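Local coordinates for major capsid protein (Paramecium bursaria Chlorella virus 1, PDB 5TIP) that self-assembles as trimers into the icosahedral, pseudo T=169 capsid of a large DNA virus that infects green algae, at residues A[334-337]-A[338-342]. Residues are numbered along the deposited sequence; the frame is centred on the assembly and turned at random.
Sequences NKVQ and PYQSI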
loop_
_atom_site.group_PDB
_atom_site.type_symbol
_atom_site.label_atom_id
_atom_site.label_comp_id
_atom_site.label_asym_id
_atom_site.label_seq_id
_atom_site.Cartn_x
_atom_site.Cartn_y
_atom_site.Cartn_z
ATOM N N ASN A 334 15.657 -12.697 -2.280
ATOM C CA ASN A 334 14.702 -12.061 -3.176
ATOM C C ASN A 334 13.302 -11.979 -2.584
ATOM O O ASN A 334 12.569 -11.025 -2.872
ATOM C CB ASN A 334 14.654 -12.819 -4.506
ATOM C CG ASN A 334 13.634 -12.247 -5.472
ATOM O OD1 ASN A 334 12.571 -12.830 -5.689
ATOM N ND2 ASN A 334 13.958 -11.105 -6.066
ATOM N N LYS A 335 12.915 -12.952 -1.763
ATOM C CA LYS A 335 11.582 -13.013 -1.181
ATOM C C LYS A 335 11.557 -12.692 0.305
ATOM O O LYS A 335 10.757 -11.860 0.745
ATOM C CB LYS A 335 10.991 -14.410 -1.410
ATOM C CG LYS A 335 10.750 -14.751 -2.865
ATOM C CD LYS A 335 10.169 -16.143 -2.996
ATOM C CE LYS A 335 9.884 -16.483 -4.443
ATOM N NZ LYS A 335 9.953 -17.952 -4.664
ATOM N N VAL A 336 12.422 -13.331 1.095
ATOM C CA VAL A 336 12.294 -13.279 2.549
ATOM C C VAL A 336 12.898 -12.001 3.108
ATOM O O VAL A 336 12.288 -11.328 3.947
ATOM C CB VAL A 336 12.934 -14.525 3.180
ATOM C CG1 VAL A 336 12.779 -14.491 4.693
ATOM C CG2 VAL A 336 12.308 -15.764 2.604
ATOM N N GLN A 337 14.113 -11.662 2.678
ATOM C CA GLN A 337 14.717 -10.408 3.120
ATOM C C GLN A 337 13.842 -9.205 2.793
ATOM O O GLN A 337 13.683 -8.333 3.665
ATOM C CB GLN A 337 16.120 -10.267 2.522
ATOM C CG GLN A 337 17.192 -11.027 3.276
ATOM C CD GLN A 337 17.619 -10.319 4.541
ATOM O OE1 GLN A 337 17.614 -9.089 4.610
ATOM N NE2 GLN A 337 17.997 -11.091 5.552
ATOM N N PRO A 338 13.258 -9.081 1.595
ATOM C CA PRO A 338 12.302 -7.980 1.389
ATOM C C PRO A 338 11.026 -8.130 2.200
ATOM O O PRO A 338 10.481 -7.124 2.671
ATOM C CB PRO A 338 12.032 -8.033 -0.122
ATOM C CG PRO A 338 13.219 -8.719 -0.695
ATOM C CD PRO A 338 13.581 -9.750 0.322
ATOM N N TYR A 339 10.528 -9.357 2.386
ATOM C CA TYR A 339 9.320 -9.545 3.184
ATOM C C TYR A 339 9.528 -9.086 4.621
ATOM O O TYR A 339 8.641 -8.462 5.216
ATOM C CB TYR A 339 8.884 -11.013 3.158
ATOM C CG TYR A 339 7.704 -11.321 4.062
ATOM C CD1 TYR A 339 6.398 -11.166 3.614
ATOM C CD2 TYR A 339 7.898 -11.765 5.365
ATOM C CE1 TYR A 339 5.320 -11.442 4.439
ATOM C CE2 TYR A 339 6.828 -12.041 6.195
ATOM C CZ TYR A 339 5.541 -11.879 5.727
ATOM O OH TYR A 339 4.473 -12.155 6.551
ATOM N N GLN A 340 10.697 -9.376 5.193
ATOM C CA GLN A 340 10.940 -9.089 6.600
ATOM C C GLN A 340 11.271 -7.627 6.871
ATOM O O GLN A 340 11.096 -7.172 8.005
ATOM C CB GLN A 340 12.075 -9.969 7.129
ATOM C CG GLN A 340 11.717 -11.441 7.242
ATOM C CD GLN A 340 12.870 -12.283 7.745
ATOM O OE1 GLN A 340 14.032 -11.884 7.654
ATOM N NE2 GLN A 340 12.556 -13.455 8.282
ATOM N N SER A 341 11.732 -6.879 5.869
ATOM C CA SER A 341 12.249 -5.539 6.111
ATOM C C SER A 341 11.651 -4.449 5.231
ATOM O O SER A 341 11.842 -3.270 5.544
ATOM C CB SER A 341 13.776 -5.522 5.944
ATOM O OG SER A 341 14.150 -5.866 4.620
ATOM N N ILE A 342 10.935 -4.790 4.159
ATOM C CA ILE A 342 10.374 -3.809 3.237
ATOM C C ILE A 342 8.852 -3.889 3.193
ATOM O O ILE A 342 8.160 -2.891 3.416
ATOM C CB ILE A 342 10.969 -3.963 1.818
ATOM C CG1 ILE A 342 12.478 -3.718 1.839
ATOM C CG2 ILE A 342 10.293 -3.005 0.853
ATOM C CD1 ILE A 342 13.142 -3.888 0.488
#
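Ser341 turns its hydroxyl back onto the carbonyl of Gln337 one turn earlier in helix 330-341, giving OG to Gln337 O a hydrogen bond of 2.7 Å. With chi1 at 62° the hydroxyl folds back over the helix, and OG arrives tilted 28° from the carbonyl plane; the backbone bond to the same oxygen, from Ser341 N, is weak at 3.3 Å. The tight part lies upstream, where the Pro338 ring is wedged against the preceding turn and its CG comes within 3.2 Å of Asn334 O. Having no N-H to give, the proline kinks the helix, and regular bonding resumes with Tyr339 N to Lys335 O and Gln340 N to Val336 O. Packing is looser where partly exposed Gln340 runs extended beside buried Val336, Gln340 NE2 lying 3.7 Å from Val336 CG1. Gln337 OE1 accepts from Ser354 N of strand 350-354 while its NE2 bonds Tyr332 OH, so both ends of the amide are held. At the trimer interface, Tyr339 OH bonds Arg120 of the second subunit, and Val336 packs on its Tyr147. The serine hydroxyl probably makes up for the weak backbone bond, while Lys335 O serves two donors, Tyr339 N and Asn127 ND2 of the second subunit.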